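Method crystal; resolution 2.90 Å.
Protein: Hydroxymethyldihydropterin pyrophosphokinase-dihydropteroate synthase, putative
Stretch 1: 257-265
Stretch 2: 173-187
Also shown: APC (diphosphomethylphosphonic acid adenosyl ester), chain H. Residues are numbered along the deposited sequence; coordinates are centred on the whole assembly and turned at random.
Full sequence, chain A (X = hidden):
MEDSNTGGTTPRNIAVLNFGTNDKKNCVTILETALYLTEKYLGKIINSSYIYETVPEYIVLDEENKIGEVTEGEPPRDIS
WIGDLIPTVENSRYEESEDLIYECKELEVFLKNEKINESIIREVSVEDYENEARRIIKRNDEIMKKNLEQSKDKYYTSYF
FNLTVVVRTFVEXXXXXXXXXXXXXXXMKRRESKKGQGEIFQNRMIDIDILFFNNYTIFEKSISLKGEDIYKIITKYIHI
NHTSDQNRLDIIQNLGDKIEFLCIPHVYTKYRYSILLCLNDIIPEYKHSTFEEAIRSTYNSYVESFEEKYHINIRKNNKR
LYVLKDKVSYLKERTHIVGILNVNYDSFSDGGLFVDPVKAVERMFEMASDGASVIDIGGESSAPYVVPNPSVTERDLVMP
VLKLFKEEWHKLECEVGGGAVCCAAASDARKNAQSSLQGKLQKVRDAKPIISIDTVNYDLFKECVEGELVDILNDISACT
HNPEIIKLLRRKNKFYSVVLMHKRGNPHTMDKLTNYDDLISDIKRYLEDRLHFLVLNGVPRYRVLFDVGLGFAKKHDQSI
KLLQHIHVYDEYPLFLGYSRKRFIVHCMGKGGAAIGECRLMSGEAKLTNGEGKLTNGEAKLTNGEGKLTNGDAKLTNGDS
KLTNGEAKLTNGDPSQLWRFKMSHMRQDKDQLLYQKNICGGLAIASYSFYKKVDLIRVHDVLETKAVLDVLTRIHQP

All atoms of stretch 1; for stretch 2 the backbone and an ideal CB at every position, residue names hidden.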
# COMPACT_ATOMS: atom_id res chain seq x y z
N ASP A 257 -35.71 -44.96 4.97
CA ASP A 257 -35.46 -44.76 3.55
C ASP A 257 -34.20 -43.95 3.34
O ASP A 257 -33.48 -44.19 2.37
CB ASP A 257 -36.66 -44.09 2.88
CG ASP A 257 -37.94 -44.94 3.01
OD1 ASP A 257 -37.94 -45.96 3.77
OD2 ASP A 257 -38.94 -44.57 2.36
N LYS A 258 -33.90 -43.05 4.27
CA LYS A 258 -32.71 -42.20 4.20
C LYS A 258 -31.39 -42.82 4.73
O LYS A 258 -30.38 -42.11 4.89
CB LYS A 258 -32.97 -40.88 4.96
CG LYS A 258 -34.28 -40.16 4.65
CD LYS A 258 -34.27 -39.51 3.29
CE LYS A 258 -35.54 -38.69 3.10
NZ LYS A 258 -36.67 -39.52 2.56
N ILE A 259 -31.39 -44.14 5.00
CA ILE A 259 -30.20 -44.78 5.60
C ILE A 259 -29.99 -46.13 4.97
O ILE A 259 -30.61 -47.11 5.37
CB ILE A 259 -30.28 -44.90 7.14
CG1 ILE A 259 -30.35 -43.53 7.77
CG2 ILE A 259 -29.06 -45.59 7.73
CD1 ILE A 259 -30.40 -43.55 9.27
N GLU A 260 -29.05 -46.15 4.03
CA GLU A 260 -28.73 -47.33 3.26
C GLU A 260 -27.50 -48.04 3.71
O GLU A 260 -27.40 -49.24 3.52
CB GLU A 260 -28.61 -46.97 1.80
CG GLU A 260 -29.94 -46.60 1.20
CD GLU A 260 -29.92 -46.74 -0.29
OE1 GLU A 260 -29.41 -45.78 -0.94
OE2 GLU A 260 -30.39 -47.79 -0.81
N PHE A 261 -26.54 -47.34 4.28
CA PHE A 261 -25.38 -48.04 4.83
C PHE A 261 -24.73 -47.23 5.92
O PHE A 261 -25.17 -46.13 6.21
CB PHE A 261 -24.38 -48.43 3.72
CG PHE A 261 -23.74 -47.28 3.06
CD1 PHE A 261 -24.34 -46.68 1.98
CD2 PHE A 261 -22.54 -46.78 3.54
CE1 PHE A 261 -23.75 -45.58 1.38
CE2 PHE A 261 -21.93 -45.70 2.93
CZ PHE A 261 -22.54 -45.10 1.84
N LEU A 262 -23.74 -47.80 6.57
CA LEU A 262 -23.03 -47.09 7.60
C LEU A 262 -21.56 -47.44 7.50
O LEU A 262 -21.19 -48.59 7.28
CB LEU A 262 -23.60 -47.37 9.00
CG LEU A 262 -22.76 -46.96 10.21
CD1 LEU A 262 -22.87 -45.49 10.52
CD2 LEU A 262 -23.15 -47.76 11.41
N CYS A 263 -20.74 -46.41 7.74
CA CYS A 263 -19.40 -46.29 7.19
C CYS A 263 -18.61 -45.27 8.00
O CYS A 263 -18.70 -44.09 7.76
CB CYS A 263 -19.50 -45.85 5.72
SG CYS A 263 -18.05 -46.21 4.73
N ILE A 264 -17.88 -45.75 8.99
CA ILE A 264 -17.02 -44.89 9.81
C ILE A 264 -15.59 -45.40 9.55
O ILE A 264 -15.36 -46.61 9.58
CB ILE A 264 -17.33 -44.98 11.34
CG1 ILE A 264 -18.82 -44.76 11.65
CG2 ILE A 264 -16.44 -44.03 12.16
CD1 ILE A 264 -19.32 -43.36 11.45
N PRO A 265 -14.65 -44.48 9.23
CA PRO A 265 -14.91 -43.08 8.89
C PRO A 265 -15.75 -42.92 7.63
O PRO A 265 -15.97 -43.87 6.88
CB PRO A 265 -13.50 -42.51 8.67
CG PRO A 265 -12.60 -43.39 9.45
CD PRO A 265 -13.21 -44.76 9.33
N UNK A 173 -23.88 -45.22 20.09
CA UNK A 173 -23.28 -45.78 18.88
C UNK A 173 -23.54 -44.94 17.63
O UNK A 173 -24.48 -44.19 17.60
CB UNK A 173 -23.81 -47.20 18.66
N UNK A 174 -22.70 -45.11 16.60
CA UNK A 174 -22.81 -44.31 15.42
C UNK A 174 -24.09 -44.45 14.67
O UNK A 174 -24.51 -43.49 14.04
CB UNK A 174 -21.65 -44.64 14.48
N UNK A 175 -24.70 -45.62 14.69
CA UNK A 175 -25.95 -45.77 13.96
C UNK A 175 -27.01 -44.87 14.59
O UNK A 175 -27.60 -44.01 13.94
CB UNK A 175 -26.41 -47.23 13.95
N UNK A 176 -27.23 -45.01 15.89
CA UNK A 176 -28.24 -44.19 16.55
C UNK A 176 -28.03 -42.69 16.33
O UNK A 176 -28.98 -41.96 16.15
CB UNK A 176 -28.25 -44.49 18.05
N UNK A 177 -26.79 -42.23 16.36
CA UNK A 177 -26.46 -40.86 16.00
C UNK A 177 -26.90 -40.53 14.56
O UNK A 177 -27.48 -39.48 14.32
CB UNK A 177 -24.96 -40.63 16.16
N UNK A 178 -26.63 -41.43 13.63
CA UNK A 178 -27.00 -41.19 12.25
C UNK A 178 -28.48 -41.03 12.16
O UNK A 178 -28.96 -40.22 11.40
CB UNK A 178 -26.52 -42.32 11.34
N UNK A 179 -29.22 -41.80 12.93
CA UNK A 179 -30.68 -41.73 12.88
C UNK A 179 -31.16 -40.38 13.42
O UNK A 179 -32.07 -39.80 12.88
CB UNK A 179 -31.30 -42.88 13.68
N UNK A 180 -30.49 -39.87 14.44
CA UNK A 180 -30.77 -38.54 15.00
C UNK A 180 -30.38 -37.39 14.07
O UNK A 180 -31.04 -36.36 14.06
CB UNK A 180 -30.03 -38.38 16.33
N UNK A 181 -29.32 -37.58 13.29
CA UNK A 181 -28.92 -36.66 12.23
C UNK A 181 -29.91 -36.69 11.08
O UNK A 181 -30.35 -35.66 10.62
CB UNK A 181 -27.52 -37.00 11.72
N UNK A 182 -30.31 -37.85 10.61
CA UNK A 182 -31.36 -37.85 9.60
C UNK A 182 -32.65 -37.14 10.07
O UNK A 182 -33.25 -36.37 9.30
CB UNK A 182 -31.68 -39.29 9.20
N UNK A 183 -33.05 -37.41 11.31
CA UNK A 183 -34.19 -36.75 11.95
C UNK A 183 -34.07 -35.23 11.89
O UNK A 183 -34.99 -34.57 11.47
CB UNK A 183 -34.31 -37.20 13.41
N UNK A 184 -32.93 -34.70 12.32
CA UNK A 184 -32.63 -33.26 12.31
C UNK A 184 -32.77 -32.65 10.90
O UNK A 184 -33.57 -31.77 10.70
CB UNK A 184 -31.21 -33.02 12.84
N UNK A 185 -32.03 -33.16 9.92
CA UNK A 185 -32.19 -32.75 8.53
C UNK A 185 -33.66 -32.69 8.16
O UNK A 185 -34.13 -31.65 7.71
CB UNK A 185 -31.45 -33.71 7.59
N UNK A 186 -34.41 -33.76 8.37
CA UNK A 186 -35.80 -33.76 7.94
C UNK A 186 -36.58 -32.64 8.63
O UNK A 186 -37.46 -32.04 8.02
CB UNK A 186 -36.45 -35.12 8.23
N UNK A 187 -36.25 -32.38 9.88
CA UNK A 187 -36.95 -31.35 10.64
C UNK A 187 -36.84 -29.98 9.99
O UNK A 187 -37.54 -29.06 10.36
CB UNK A 187 -36.40 -31.29 12.07
PG APC H . -22.04 -36.63 1.37
O1G APC H . -22.08 -35.14 1.63
O2G APC H . -22.54 -37.44 2.54
O3G APC H . -20.70 -37.10 0.85
PB APC H . -24.68 -36.85 0.11
O1B APC H . -25.12 -36.56 -1.30
O2B APC H . -25.13 -35.85 1.14
O3B APC H . -23.09 -36.92 0.18
PA APC H . -26.38 -38.54 2.02
O1A APC H . -27.56 -37.67 1.70
O2A APC H . -25.62 -38.17 3.28
C3A APC H . -25.23 -38.52 0.61
O5' APC H . -26.90 -40.04 2.16
C5' APC H . -26.59 -41.13 1.26
C4' APC H . -26.21 -42.35 2.07
O4' APC H . -25.08 -42.01 2.92
C3' APC H . -27.29 -42.92 3.00
O3' APC H . -27.56 -44.27 2.66
C2' APC H . -26.71 -42.78 4.41
O2' APC H . -26.93 -43.90 5.24
C1' APC H . -25.21 -42.66 4.15
N9 APC H . -24.50 -41.88 5.16
C8 APC H . -24.74 -40.59 5.56
N7 APC H . -23.91 -40.16 6.49
C5 APC H . -23.06 -41.24 6.70
C6 APC H . -21.96 -41.43 7.56
N6 APC H . -21.49 -40.51 8.39
N1 APC H . -21.34 -42.63 7.52
C2 APC H . -21.81 -43.56 6.68
N3 APC H . -22.83 -43.50 5.83
C4 APC H . -23.42 -42.30 5.89

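Position 173 precedes a helix, with an extended backbone and nothing of stretch 1 within reach of its CB. This is an N-cap site, suiting Asp, Asn, Ser or Thr, whose short polar side chains can accept from free amides of the first turn. It is Asp173; its OD1 accepts from the backbone N of residue 176 at 2.7 Å.

Position 174 opens the helix at phi -63°, where no earlier carbonyl needs its amide. Its ideal CB lies 4.0 Å from Ile264 CG1 and 4.2 Å from Leu262 CD1, so a compact apolar residue fits, proline especially. Pro174 does this, its CB 4.0 Å from Ile264 CG1.

At 175 the CA-to-CB bond points sideways, yet the ideal CB is 4.2 Å from Leu262 CD2. An aliphatic chain could reach back. Leu175 does so: its CD1 comes 4.4 Å from Ile259 CG2, while its CB lies 4.1 Å from Leu262 CD2.

Positions 176 and 177 are turned out of reach, and stretch 1 leaves the choice open; they are Ala176 and Met177.

Position 178 points toward stretch 1, between Ile259 and Leu262, with the adenine of APC beyond. A medium-sized aliphatic residue such as Leu, Ile or Met would suit. Leu178 sets CD2 3.7 Å from Ile259 CG2 and CD1 3.8 Å from APC N7.

Position 179 points sideways, its ideal CB 4.5 Å from Ile259 CD1; a small or branched apolar side chain suffices. Val179 places CG2 3.8 Å from that CD1 of Ile259.

Out of reach too are 180 and 181, Ile180 and Leu181.

Position 182 points toward stretch 1, its ideal CB 4.4 Å from Ile259 CD1 and 4.7 Å from Lys258 CB. A long chain with an apolar stem, perhaps Met, Lys or Arg, could pass both and run toward the phosphates of APC. Lys182 packs CG 3.6 Å from Ile259 CG1 and CD 3.7 Å from Lys258 CB; its NZ forms a salt bridge, with a weak hydrogen bond, to OE2 of residue 185 at 3.3 Å.

Positions 183 and 184 are out of reach: Tyr183 and Ile184.

Position 185 points toward stretch 1 but finds no atom near its CB, leaving room for a long polar chain. Glu185 turns its carboxylate to Lys182.

Position 186 also points toward stretch 1, where the Lys258 side chain extends; a flexible polar or acidic residue would suit. It is Gln186, which covers part of that lysine.

Position 187, out of reach, is Ile187.

Stretch 2 (173-187) DPLAMLVILKYIEQI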
# COMPACT_ATOMS: atom_id res chain seq x y z
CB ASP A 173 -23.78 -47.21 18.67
CG ASP A 173 -25.29 -47.29 18.43
OD1 ASP A 173 -25.78 -46.75 17.40
OD2 ASP A 173 -25.98 -47.92 19.26
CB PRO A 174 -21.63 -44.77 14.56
CG PRO A 174 -21.23 -46.05 15.09
CD PRO A 174 -21.49 -45.92 16.55
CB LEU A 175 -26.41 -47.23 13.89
CG LEU A 175 -27.63 -47.47 12.99
CD1 LEU A 175 -27.50 -46.79 11.63
CD2 LEU A 175 -27.85 -48.94 12.77
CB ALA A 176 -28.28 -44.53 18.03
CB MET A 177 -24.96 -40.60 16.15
CG MET A 177 -24.52 -39.23 15.67
SD MET A 177 -22.78 -38.99 16.06
CE MET A 177 -22.83 -38.53 17.78
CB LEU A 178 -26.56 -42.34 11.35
CG LEU A 178 -26.90 -42.17 9.87
CD1 LEU A 178 -26.34 -40.88 9.30
CD2 LEU A 178 -26.39 -43.36 9.09
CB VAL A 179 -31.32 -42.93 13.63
CG1 VAL A 179 -32.83 -42.86 13.62
CG2 VAL A 179 -30.89 -44.23 12.98
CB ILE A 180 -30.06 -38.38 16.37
CG1 ILE A 180 -30.74 -39.27 17.41
CG2 ILE A 180 -30.08 -36.95 16.89
CD1 ILE A 180 -29.81 -39.69 18.52
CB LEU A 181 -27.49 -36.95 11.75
CG LEU A 181 -26.34 -36.81 12.76
CD1 LEU A 181 -25.05 -37.25 12.12
CD2 LEU A 181 -26.15 -35.40 13.31
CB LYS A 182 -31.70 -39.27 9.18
CG LYS A 182 -30.57 -39.95 8.41
CD LYS A 182 -30.29 -39.32 7.05
CE LYS A 182 -28.84 -39.47 6.60
NZ LYS A 182 -28.08 -38.22 6.93
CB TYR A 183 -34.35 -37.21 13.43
CG TYR A 183 -35.67 -36.79 14.14
CD1 TYR A 183 -36.90 -37.23 13.68
CD2 TYR A 183 -35.66 -35.98 15.27
CE1 TYR A 183 -38.09 -36.86 14.32
CE2 TYR A 183 -36.83 -35.60 15.91
CZ TYR A 183 -38.05 -36.04 15.43
OH TYR A 183 -39.24 -35.68 16.08
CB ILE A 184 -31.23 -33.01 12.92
CG1 ILE A 184 -31.33 -33.13 14.47
CG2 ILE A 184 -30.62 -31.70 12.49
CD1 ILE A 184 -30.02 -33.45 15.17
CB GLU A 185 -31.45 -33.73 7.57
CG GLU A 185 -29.92 -33.55 7.40
CD GLU A 185 -29.25 -34.67 6.55
OE1 GLU A 185 -29.96 -35.32 5.76
OE2 GLU A 185 -28.01 -34.91 6.66
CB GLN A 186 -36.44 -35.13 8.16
CG GLN A 186 -35.73 -36.27 7.44
CD GLN A 186 -35.57 -36.03 5.95
OE1 GLN A 186 -35.99 -35.00 5.42
NE2 GLN A 186 -34.96 -36.98 5.25
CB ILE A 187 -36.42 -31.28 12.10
CG1 ILE A 187 -37.06 -32.40 12.94
CG2 ILE A 187 -36.78 -29.96 12.78
CD1 ILE A 187 -36.38 -32.61 14.27
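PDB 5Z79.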